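Local structure of extracellular solute-binding protein (Bordetella parapertussis, 3PU5) at residues 91-97 with 280-284; 109-113 with 295-300; 243-247 with 258-262; 22-26 with 267-271. The protein probably binds a small solute, possibly a polyamine, outside the inner membrane and delivers it to an ABC transporter. All coordinates share one frame. Residue numbers count along the deposited sequence, not the author numbering.

Overall arrangement
Contacts 1, 2 and 4 bring C-terminal parts of a type II periplasmic-binding-protein fold back onto earlier ones; contact 3 is a local strand-helix pairing. Along the chain the segments run 22-26, 91-97, 109-113, 243-247, 258-262, 267-271, 280-284 and 295-300; contact 3 is nested inside the other three, whose segments alternate. Contacts 1 and 2 have centres 11 Å apart and touch through Lys96 and Phe97. Contacts 3 and 4, 13 Å apart, use successive helices 252-262 and 265-275, and Gln268 ties contact 4 to contact 1. Contacts 2 and 3, 20 Å apart, share a sheet, which runs from contact 3 in one lobe to contact 2 nearer the chain's centre, probably by the interlobe hinge.

Contact 1 of 4, residues 91-97 with 280-284; sequences ADVPEKF and VNRKV
Asp92, Val280 and Arg282 contribute more than half of the 443 Å² buried where two irregular segments meet. Residues 91-92 end a 3-10 turn, 93-94 are extended, and 281-284 form a type I beta turn; the closest CA pair, Val93 and Asn281, is 4.8 Å apart. Asp92 presents its carbonyl to this turn: Arg282 N donates to Asp92 O at 2.8 Å, almost linearly. Its side chain (chi1 m) lies alongside Asn281, with Asp92 CB 3.3 Å from Asn281 OD1, and a water joins Asp92 OD1 to Arg282 NH1, 2.7 Å from each. Arg282, with chi1 p and chi3 p, folds its guanidinium back over Asp92 O and Pro94; NH1 makes a weak 3.1 Å hydrogen bond to Ala91 O, and a second water links NH2 to Val93 O. Val280 closes the inner side: its carbonyl O receives a CA-H...O contact from Val93 CA at 3.3 Å, and Val280 CG1 lies over a face of the Phe97 ring, 3.9 Å from its centroid, a CH-pi contact. Asn281 OD1 accepts from Lys283 N (2.9 Å), an Asx turn, while its ND2 bonds to Leu263 O. The two loops sit between helix 265-275, whose Gln268 accepts from Val280 N, and the approach to strand 106-107, where Phe97 is backbone hydrogen-bonded to Leu107 and meets the Tyr110 ring.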
loop_
_atom_site.group_PDB
_atom_site.type_symbol
_atom_site.label_atom_id
_atom_site.label_comp_id
_atom_site.label_asym_id
_atom_site.label_seq_id
_atom_site.Cartn_x
_atom_site.Cartn_y
_atom_site.Cartn_z
ATOM N N ALA A 91 3.975 14.736 -13.290
ATOM C CA ALA A 91 5.045 15.658 -12.906
ATOM C C ALA A 91 5.032 15.924 -11.404
ATOM O O ALA A 91 6.058 16.282 -10.824
ATOM C CB ALA A 91 4.942 16.970 -13.687
ATOM N N ASP A 92 3.872 15.741 -10.776
ATOM C CA ASP A 92 3.726 15.994 -9.342
ATOM C C ASP A 92 3.794 14.735 -8.482
ATOM O O ASP A 92 3.580 14.786 -7.273
ATOM C CB ASP A 92 2.428 16.740 -9.081
ATOM C CG ASP A 92 2.381 18.055 -9.814
ATOM O OD1 ASP A 92 3.393 18.785 -9.763
ATOM O OD2 ASP A 92 1.355 18.347 -10.459
ATOM N N VAL A 93 4.089 13.608 -9.116
ATOM C CA VAL A 93 4.220 12.342 -8.413
ATOM C C VAL A 93 5.698 11.984 -8.293
ATOM O O VAL A 93 6.385 11.863 -9.302
ATOM C CB VAL A 93 3.481 11.225 -9.171
ATOM C CG1 VAL A 93 3.646 9.889 -8.455
ATOM C CG2 VAL A 93 2.018 11.595 -9.343
ATOM N N PRO A 94 6.203 11.846 -7.055
ATOM C CA PRO A 94 7.606 11.452 -6.871
ATOM C C PRO A 94 7.963 10.139 -7.589
ATOM O O PRO A 94 7.134 9.239 -7.720
ATOM C CB PRO A 94 7.731 11.296 -5.350
ATOM C CG PRO A 94 6.722 12.289 -4.801
ATOM C CD PRO A 94 5.560 12.226 -5.785
ATOM N N GLU A 95 9.209 10.043 -8.038
ATOM C CA GLU A 95 9.672 8.916 -8.840
ATOM C C GLU A 95 9.444 7.543 -8.198
ATOM O O GLU A 95 9.176 6.570 -8.895
ATOM C CB GLU A 95 11.159 9.103 -9.180
ATOM C CG GLU A 95 11.766 7.996 -10.035
ATOM C CD GLU A 95 11.029 7.774 -11.355
ATOM O OE1 GLU A 95 10.546 8.766 -11.951
ATOM O OE2 GLU A 95 10.938 6.601 -11.798
ATOM N N LYS A 96 9.564 7.457 -6.880
ATOM C CA LYS A 96 9.413 6.175 -6.202
ATOM C C LYS A 96 8.069 5.495 -6.455
ATOM O O LYS A 96 7.988 4.273 -6.425
ATOM C CB LYS A 96 9.632 6.320 -4.700
ATOM C CG LYS A 96 8.656 7.224 -3.978
ATOM C CD LYS A 96 9.000 7.165 -2.497
ATOM C CE LYS A 96 8.509 8.359 -1.752
ATOM N NZ LYS A 96 9.146 8.392 -0.390
ATOM N N PHE A 97 7.019 6.284 -6.683
ATOM C CA PHE A 97 5.684 5.737 -6.928
ATOM C C PHE A 97 5.539 5.218 -8.353
ATOM O O PHE A 97 4.572 4.522 -8.679
ATOM C CB PHE A 97 4.615 6.792 -6.639
ATOM C CG PHE A 97 4.633 7.273 -5.229
ATOM C CD1 PHE A 97 4.301 6.414 -4.194
ATOM C CD2 PHE A 97 5.010 8.570 -4.930
ATOM C CE1 PHE A 97 4.333 6.832 -2.884
ATOM C CE2 PHE A 97 5.045 9.010 -3.602
ATOM C CZ PHE A 97 4.704 8.135 -2.581
ATOM N N VAL A 280 -0.216 10.298 -3.659
ATOM C CA VAL A 280 1.041 10.228 -4.401
ATOM C C VAL A 280 1.350 11.540 -5.137
ATOM O O VAL A 280 2.404 11.686 -5.747
ATOM C CB VAL A 280 1.044 9.057 -5.403
ATOM C CG1 VAL A 280 0.851 7.727 -4.667
ATOM C CG2 VAL A 280 -0.049 9.254 -6.453
ATOM N N ASN A 281 0.422 12.488 -5.081
ATOM C CA ASN A 281 0.643 13.816 -5.644
ATOM C C ASN A 281 1.210 14.719 -4.538
ATOM O O ASN A 281 0.566 14.918 -3.509
ATOM C CB ASN A 281 -0.673 14.366 -6.199
ATOM C CG ASN A 281 -0.488 15.641 -7.020
ATOM O OD1 ASN A 281 0.251 16.545 -6.634
ATOM N ND2 ASN A 281 -1.182 15.722 -8.145
ATOM N N ARG A 282 2.426 15.227 -4.730
ATOM C CA ARG A 282 3.088 16.013 -3.701
ATOM C C ARG A 282 2.402 17.353 -3.411
ATOM O O ARG A 282 2.724 18.005 -2.419
ATOM C CB ARG A 282 4.561 16.254 -4.059
ATOM C CG ARG A 282 4.751 17.222 -5.209
ATOM C CD ARG A 282 6.210 17.673 -5.331
ATOM N NE ARG A 282 7.144 16.564 -5.516
ATOM C CZ ARG A 282 7.409 16.000 -6.690
ATOM N NH1 ARG A 282 6.808 16.444 -7.788
ATOM N NH2 ARG A 282 8.281 14.995 -6.764
ATOM N N LYS A 283 1.480 17.768 -4.276
ATOM C CA LYS A 283 0.796 19.051 -4.106
ATOM C C LYS A 283 -0.292 18.985 -3.037
ATOM O O LYS A 283 -0.713 20.016 -2.504
ATOM C CB LYS A 283 0.148 19.486 -5.407
ATOM C CG LYS A 283 1.076 20.061 -6.459
ATOM C CD LYS A 283 0.214 20.625 -7.574
ATOM C CE LYS A 283 0.968 21.586 -8.473
ATOM N NZ LYS A 283 0.012 22.592 -9.035
ATOM N N VAL A 284 -0.765 17.780 -2.735
ATOM C CA VAL A 284 -1.881 17.628 -1.795
ATOM C C VAL A 284 -1.546 18.111 -0.378
ATOM O O VAL A 284 -0.541 17.704 0.204
ATOM C CB VAL A 284 -2.413 16.173 -1.759
ATOM C CG1 VAL A 284 -3.398 15.992 -0.629
ATOM C CG2 VAL A 284 -3.067 15.810 -3.093
HETATM O O HOH W 1 8.270 13.932 -9.684
HETATM O O HOH W 2 5.647 18.894 -8.232
#

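Contact 2 of 4, residues 109-113 with 295-300; sequences DYSSV and PSIDSV
Asp109 and Tyr110 lead in extended form into strand 111-117, Tyr110 giving the largest share of the buried surface. With chi1 p and chi2 near 85°, its ring reaches across to a loop whose CA atoms stay well back, 9.0 Å for Tyr110 to Ile297 and 7.5 Å for Ser112 to Val300. Tyr110 OH donates to Pro295 O at 3.1 Å and lies 3.3 Å from Ile297 CA, while Tyr110 CE1 is 3.8 Å from Val300 CG1. Ser111 points its side chain away; Ser112, facing the loop again, sets OG 3.5 Å from Pro295 CG and 3.8 Å from Val300 CG1, and its hydroxyl is hydrogen-bonded to Ser239 OG. The loop turns at Ile297-Ser299, of helical phi/psi, where Ser296 O accepts from Ser299 N and Ser299 OG, both at 3.0 Å. Strand 111-117, in one sheet with 238-246 and 209-213, meets the loop before helix 305-322 near the chain's centre, consistent with the hinge side of a two-lobed type II binding protein.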
loop_
_atom_site.group_PDB
_atom_site.type_symbol
_atom_site.label_atom_id
_atom_site.label_comp_id
_atom_site.label_asym_id
_atom_site.label_seq_id
_atom_site.Cartn_x
_atom_site.Cartn_y
_atom_site.Cartn_z
ATOM N N ASP A 109 -2.399 5.530 -4.627
ATOM C CA ASP A 109 -2.456 5.909 -3.215
ATOM C C ASP A 109 -1.391 5.084 -2.495
ATOM O O ASP A 109 -0.834 4.153 -3.070
ATOM C CB ASP A 109 -3.868 5.711 -2.610
ATOM C CG ASP A 109 -4.239 4.239 -2.403
ATOM O OD1 ASP A 109 -3.566 3.561 -1.603
ATOM O OD2 ASP A 109 -5.222 3.767 -3.017
ATOM N N TYR A 110 -1.074 5.437 -1.259
ATOM C CA TYR A 110 -0.213 4.566 -0.464
ATOM C C TYR A 110 -0.760 4.409 0.960
ATOM O O TYR A 110 -1.238 5.370 1.563
ATOM C CB TYR A 110 1.274 5.012 -0.509
ATOM C CG TYR A 110 1.582 6.346 0.143
ATOM C CD1 TYR A 110 1.827 6.428 1.505
ATOM C CD2 TYR A 110 1.641 7.525 -0.607
ATOM C CE1 TYR A 110 2.110 7.639 2.107
ATOM C CE2 TYR A 110 1.916 8.745 -0.005
ATOM C CZ TYR A 110 2.144 8.794 1.351
ATOM O OH TYR A 110 2.416 9.993 1.972
ATOM N N SER A 111 -0.756 3.177 1.456
ATOM C CA SER A 111 -1.011 2.921 2.874
ATOM C C SER A 111 0.295 2.459 3.493
ATOM O O SER A 111 1.101 1.809 2.817
ATOM C CB SER A 111 -2.118 1.877 3.074
ATOM O OG SER A 111 -1.720 0.610 2.592
ATOM N N SER A 112 0.516 2.806 4.763
ATOM C CA SER A 112 1.844 2.692 5.363
ATOM C C SER A 112 1.882 1.831 6.615
ATOM O O SER A 112 1.131 2.073 7.565
ATOM C CB SER A 112 2.385 4.084 5.723
ATOM O OG SER A 112 2.393 4.920 4.592
ATOM N N VAL A 113 2.770 0.842 6.620
ATOM C CA VAL A 113 3.006 0.052 7.816
ATOM C C VAL A 113 3.990 0.770 8.732
ATOM O O VAL A 113 5.119 1.085 8.334
ATOM C CB VAL A 113 3.530 -1.357 7.495
ATOM C CG1 VAL A 113 3.732 -2.151 8.793
ATOM C CG2 VAL A 113 2.553 -2.085 6.572
ATOM N N PRO A 295 2.143 9.839 7.445
ATOM C CA PRO A 295 3.590 9.930 7.184
ATOM C C PRO A 295 3.849 10.714 5.899
ATOM O O PRO A 295 3.086 10.596 4.937
ATOM C CB PRO A 295 4.009 8.461 6.998
ATOM C CG PRO A 295 2.724 7.780 6.513
ATOM C CD PRO A 295 1.648 8.452 7.339
ATOM N N SER A 296 4.919 11.500 5.898
ATOM C CA SER A 296 5.258 12.367 4.778
ATOM C C SER A 296 5.500 11.586 3.489
ATOM O O SER A 296 6.116 10.524 3.493
ATOM C CB SER A 296 6.510 13.186 5.116
ATOM O OG SER A 296 6.884 13.987 4.014
ATOM N N ILE A 297 5.032 12.147 2.381
ATOM C CA ILE A 297 5.196 11.540 1.071
ATOM C C ILE A 297 6.678 11.305 0.780
ATOM O O ILE A 297 7.045 10.327 0.119
ATOM C CB ILE A 297 4.541 12.414 -0.034
ATOM C CG1 ILE A 297 4.533 11.702 -1.390
ATOM C CG2 ILE A 297 5.227 13.780 -0.138
ATOM C CD1 ILE A 297 3.765 12.482 -2.462
ATOM N N ASP A 298 7.529 12.182 1.310
ATOM C CA ASP A 298 8.962 12.102 1.058
ATOM C C ASP A 298 9.662 11.065 1.916
ATOM O O ASP A 298 10.727 10.590 1.555
ATOM C CB ASP A 298 9.614 13.470 1.292
ATOM C CG ASP A 298 9.009 14.549 0.424
ATOM O OD1 ASP A 298 8.675 15.634 0.955
ATOM O OD2 ASP A 298 8.846 14.294 -0.791
ATOM N N SER A 299 9.065 10.714 3.049
ATOM C CA SER A 299 9.722 9.845 4.017
ATOM C C SER A 299 9.419 8.349 3.853
ATOM O O SER A 299 10.210 7.507 4.286
ATOM C CB SER A 299 9.358 10.276 5.439
ATOM O OG SER A 299 7.997 9.977 5.716
ATOM N N VAL A 300 8.276 8.009 3.260
ATOM C CA VAL A 300 7.858 6.601 3.234
ATOM C C VAL A 300 8.757 5.772 2.324
ATOM O O VAL A 300 9.280 6.276 1.335
ATOM C CB VAL A 300 6.363 6.412 2.835
ATOM C CG1 VAL A 300 5.440 7.075 3.861
ATOM C CG2 VAL A 300 6.087 6.946 1.431
#

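Contact 3 of 4, residues 243-247 with 258-262; sequences VMAVV and FMNYA
This is buried helix-on-sheet packing within a beta-alpha unit of the periplasmic-binding-protein fold: a short connection leads from strand 238-246 to helix 252-262, which turns back over it. Segment axes of strand 243-246 and helix 258-262 approach to 9.5 Å with N-to-C directions at 154°, roughly antiparallel, and the nearest CA atoms, Met244 and Met259, are 7.3 Å apart. Val243, Met244 and Ala245 make backbone hydrogen bonds to Phe65, Ser106 and Ala63 on the neighbouring strands. The helix packs on the strand through side chains, with Met259 CE 3.4 Å from Met244 O; no hydrogen bond joins the two segments. Met244 and Met259, both built as selenomethionine and both extended at chi1 and chi2 (t, t), point toward each other and interdigitate: Met244 SE lies 3.9 Å from Met259 CG, and Met259 SE reaches Val246 CG2 at 4.2 Å. Ala262 follows one turn on, its CB 3.8 Å from Met244 SE. Phe258 also touches Ile8 and Val10 of strand 7-12. Its ring meets Met244 in an oblique Met-aromatic contact, SE 5.1 Å from the centroid, and the terminal methyl, Met244 CE, comes to 3.8 Å from Phe258 CE2.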
loop_
_atom_site.group_PDB
_atom_site.type_symbol
_atom_site.label_atom_id
_atom_site.label_comp_id
_atom_site.label_asym_id
_atom_site.label_seq_id
_atom_site.Cartn_x
_atom_site.Cartn_y
_atom_site.Cartn_z
ATOM N N VAL A 243 -1.843 0.099 -8.231
ATOM C CA VAL A 243 -1.216 0.742 -9.380
ATOM C C VAL A 243 -2.259 1.099 -10.429
ATOM O O VAL A 243 -3.254 0.379 -10.599
ATOM C CB VAL A 243 -0.140 -0.164 -10.007
ATOM C CG1 VAL A 243 0.683 0.603 -11.026
ATOM C CG2 VAL A 243 0.767 -0.717 -8.929
HETATM N N MSE A 244 -2.039 2.220 -11.113
HETATM C CA MSE A 244 -2.897 2.611 -12.216
HETATM C C MSE A 244 -2.104 2.668 -13.521
HETATM O O MSE A 244 -0.986 3.170 -13.556
HETATM C CB MSE A 244 -3.547 3.968 -11.952
HETATM C CG MSE A 244 -4.624 4.321 -12.976
HETATM SE SE MSE A 244 -5.645 5.944 -12.476
HETATM C CE MSE A 244 -6.751 5.212 -11.031
ATOM N N ALA A 245 -2.706 2.170 -14.593
ATOM C CA ALA A 245 -2.062 2.132 -15.897
ATOM C C ALA A 245 -3.088 2.167 -17.028
ATOM O O ALA A 245 -4.235 1.729 -16.867
ATOM C CB ALA A 245 -1.176 0.880 -16.024
ATOM N N VAL A 246 -2.644 2.669 -18.178
ATOM C CA VAL A 246 -3.440 2.672 -19.397
ATOM C C VAL A 246 -3.255 1.360 -20.165
ATOM O O VAL A 246 -2.130 0.974 -20.481
ATOM C CB VAL A 246 -3.028 3.838 -20.316
ATOM C CG1 VAL A 246 -3.831 3.799 -21.617
ATOM C CG2 VAL A 246 -3.222 5.174 -19.601
ATOM N N VAL A 247 -4.365 0.690 -20.474
ATOM C CA VAL A 247 -4.348 -0.575 -21.217
ATOM C C VAL A 247 -4.116 -0.384 -22.720
ATOM O O VAL A 247 -4.898 0.295 -23.394
ATOM C CB VAL A 247 -5.678 -1.335 -21.016
ATOM C CG1 VAL A 247 -5.751 -2.556 -21.932
ATOM C CG2 VAL A 247 -5.853 -1.718 -19.536
ATOM N N PHE A 258 -8.486 10.205 -17.754
ATOM C CA PHE A 258 -8.920 9.758 -16.435
ATOM C C PHE A 258 -7.733 9.647 -15.468
ATOM O O PHE A 258 -7.800 10.106 -14.317
ATOM C CB PHE A 258 -9.669 8.416 -16.497
ATOM C CG PHE A 258 -10.035 7.890 -15.143
ATOM C CD1 PHE A 258 -11.124 8.406 -14.455
ATOM C CD2 PHE A 258 -9.255 6.922 -14.522
ATOM C CE1 PHE A 258 -11.442 7.947 -13.172
ATOM C CE2 PHE A 258 -9.574 6.451 -13.246
ATOM C CZ PHE A 258 -10.665 6.965 -12.572
HETATM N N MSE A 259 -6.649 9.029 -15.922
HETATM C CA MSE A 259 -5.487 8.862 -15.055
HETATM C C MSE A 259 -4.963 10.228 -14.613
HETATM O O MSE A 259 -4.603 10.426 -13.456
HETATM C CB MSE A 259 -4.393 8.084 -15.776
HETATM C CG MSE A 259 -3.185 7.761 -14.918
HETATM SE SE MSE A 259 -1.973 6.533 -15.873
HETATM C CE MSE A 259 -0.587 6.372 -14.496
ATOM N N ASN A 260 -4.934 11.176 -15.540
ATOM C CA ASN A 260 -4.481 12.514 -15.206
ATOM C C ASN A 260 -5.332 13.129 -14.104
ATOM O O ASN A 260 -4.814 13.784 -13.206
ATOM C CB ASN A 260 -4.523 13.418 -16.427
ATOM C CG ASN A 260 -3.942 14.780 -16.148
ATOM O OD1 ASN A 260 -2.799 14.894 -15.700
ATOM N ND2 ASN A 260 -4.728 15.823 -16.391
ATOM N N TYR A 261 -6.644 12.922 -14.183
ATOM C CA TYR A 261 -7.531 13.437 -13.149
ATOM C C TYR A 261 -7.314 12.702 -11.821
ATOM O O TYR A 261 -7.210 13.329 -10.772
ATOM C CB TYR A 261 -9.011 13.391 -13.572
ATOM C CG TYR A 261 -9.904 13.983 -12.504
ATOM C CD1 TYR A 261 -10.612 13.167 -11.642
ATOM C CD2 TYR A 261 -9.972 15.361 -12.314
ATOM C CE1 TYR A 261 -11.399 13.702 -10.637
ATOM C CE2 TYR A 261 -10.754 15.906 -11.316
ATOM C CZ TYR A 261 -11.464 15.071 -10.480
ATOM O OH TYR A 261 -12.237 15.590 -9.476
ATOM N N ALA A 262 -7.215 11.376 -11.882
ATOM C CA ALA A 262 -7.129 10.553 -10.671
ATOM C C ALA A 262 -5.873 10.856 -9.873
ATOM O O ALA A 262 -5.853 10.740 -8.647
ATOM C CB ALA A 262 -7.186 9.052 -11.030
#

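Contact 4 of 4, residues 22-26 with 267-271; sequences RKHMA and AQKAF
Helices 15-33 and 265-275, far apart in sequence, pack side by side and antiparallel in the lobe holding strands 7-12 and 36-41: the axes of segments 22-26 and 267-271 come within 8.7 Å at 172°, with CA pairs His24-Phe271 at 5.2 Å and Met25-Ala267 at 5.7 Å. Residues 22-26 include a wider pi-type turn. Close packing against small residues comes first: Ala267 CB lies 3.7 Å from His24 O, and Ala270 CB is 3.7 Å from His24 ND1, the imidazole (chi1 m) having Ala270 O over one face. Met-aromatic packing is the second element. Met25, a selenomethionine with chi1 m and chi2 t, lays SE over a face of the Phe271 ring, 4.6 Å from its centroid, while Met25 CE reaches Phe271 CD2 at 3.6 Å and the side chain also touches Ala262 of helix 252-262. Without a hydrogen bond between the segments, the pair rests on van der Waals fit, the small Ala267 and Ala270 letting His24 lie close, and on a Met-aromatic contact made by sulfur in the natural protein.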
loop_
_atom_site.group_PDB
_atom_site.type_symbol
_atom_site.label_atom_id
_atom_site.label_comp_id
_atom_site.label_asym_id
_atom_site.label_seq_id
_atom_site.Cartn_x
_atom_site.Cartn_y
_atom_site.Cartn_z
ATOM N N ARG A 22 -15.373 5.559 -6.932
ATOM C CA ARG A 22 -16.530 6.054 -7.677
ATOM C C ARG A 22 -16.871 7.478 -7.248
ATOM O O ARG A 22 -17.020 8.373 -8.073
ATOM C CB ARG A 22 -17.750 5.145 -7.471
ATOM C CG ARG A 22 -18.970 5.583 -8.296
ATOM C CD ARG A 22 -20.207 4.723 -8.040
ATOM N NE ARG A 22 -20.045 3.357 -8.542
ATOM C CZ ARG A 22 -20.106 2.269 -7.778
ATOM N NH1 ARG A 22 -20.336 2.384 -6.474
ATOM N NH2 ARG A 22 -19.949 1.065 -8.318
ATOM N N LYS A 23 -16.984 7.673 -5.942
ATOM C CA LYS A 23 -17.376 8.962 -5.380
ATOM C C LYS A 23 -16.361 10.082 -5.644
ATOM O O LYS A 23 -16.729 11.226 -5.959
ATOM C CB LYS A 23 -17.587 8.800 -3.875
ATOM C CG LYS A 23 -18.139 10.025 -3.164
ATOM C CD LYS A 23 -18.323 9.732 -1.681
ATOM C CE LYS A 23 -19.065 10.849 -0.963
ATOM N NZ LYS A 23 -19.128 10.594 0.512
ATOM N N HIS A 24 -15.079 9.758 -5.512
ATOM C CA HIS A 24 -14.050 10.798 -5.507
ATOM C C HIS A 24 -13.203 10.890 -6.768
ATOM O O HIS A 24 -12.478 11.872 -6.967
ATOM C CB HIS A 24 -13.173 10.657 -4.261
ATOM C CG HIS A 24 -13.944 10.783 -2.987
ATOM N ND1 HIS A 24 -14.548 11.961 -2.601
ATOM C CD2 HIS A 24 -14.247 9.875 -2.031
ATOM C CE1 HIS A 24 -15.172 11.776 -1.453
ATOM N NE2 HIS A 24 -15.006 10.517 -1.086
HETATM N N MSE A 25 -13.294 9.872 -7.622
HETATM C CA MSE A 25 -12.543 9.883 -8.871
HETATM C C MSE A 25 -13.444 9.764 -10.101
HETATM O O MSE A 25 -13.425 10.631 -10.967
HETATM C CB MSE A 25 -11.483 8.780 -8.858
HETATM C CG MSE A 25 -10.477 8.929 -7.712
HETATM SE SE MSE A 25 -9.113 7.534 -7.699
HETATM C CE MSE A 25 -7.791 8.462 -6.582
ATOM N N ALA A 26 -14.234 8.693 -10.167
ATOM C CA ALA A 26 -15.075 8.421 -11.336
ATOM C C ALA A 26 -16.171 9.470 -11.541
ATOM O O ALA A 26 -16.295 10.031 -12.624
ATOM C CB ALA A 26 -15.676 7.032 -11.257
ATOM N N ALA A 267 -8.619 15.184 -6.906
ATOM C CA ALA A 267 -9.077 13.820 -6.687
ATOM C C ALA A 267 -8.209 13.098 -5.653
ATOM O O ALA A 267 -8.712 12.345 -4.821
ATOM C CB ALA A 267 -9.113 13.054 -8.002
ATOM N N GLN A 268 -6.902 13.326 -5.699
ATOM C CA GLN A 268 -6.011 12.698 -4.732
ATOM C C GLN A 268 -6.405 13.097 -3.317
ATOM O O GLN A 268 -6.507 12.254 -2.418
ATOM C CB GLN A 268 -4.560 13.068 -5.011
ATOM C CG GLN A 268 -3.947 12.279 -6.154
ATOM C CD GLN A 268 -3.562 10.873 -5.736
ATOM O OE1 GLN A 268 -2.801 10.692 -4.789
ATOM N NE2 GLN A 268 -4.092 9.868 -6.435
ATOM N N LYS A 269 -6.638 14.390 -3.112
ATOM C CA LYS A 269 -7.009 14.841 -1.783
ATOM C C LYS A 269 -8.339 14.231 -1.356
ATOM O O LYS A 269 -8.469 13.717 -0.243
ATOM C CB LYS A 269 -7.093 16.362 -1.719
ATOM C CG LYS A 269 -7.408 16.899 -0.331
ATOM C CD LYS A 269 -7.582 18.411 -0.385
ATOM C CE LYS A 269 -7.291 19.058 0.958
ATOM N NZ LYS A 269 -8.131 18.522 2.040
ATOM N N ALA A 270 -9.329 14.295 -2.237
ATOM C CA ALA A 270 -10.672 13.849 -1.887
ATOM C C ALA A 270 -10.693 12.350 -1.577
ATOM O O ALA A 270 -11.248 11.930 -0.573
ATOM C CB ALA A 270 -11.655 14.185 -3.008
ATOM N N PHE A 271 -10.070 11.553 -2.436
ATOM C CA PHE A 271 -10.028 10.107 -2.237
ATOM C C PHE A 271 -9.198 9.734 -1.001
ATOM O O PHE A 271 -9.657 8.971 -0.153
ATOM C CB PHE A 271 -9.499 9.398 -3.497
ATOM C CG PHE A 271 -9.373 7.897 -3.351
ATOM C CD1 PHE A 271 -10.502 7.084 -3.376
ATOM C CD2 PHE A 271 -8.124 7.305 -3.184
ATOM C CE1 PHE A 271 -10.390 5.704 -3.249
ATOM C CE2 PHE A 271 -8.000 5.930 -3.057
ATOM C CZ PHE A 271 -9.134 5.126 -3.094
#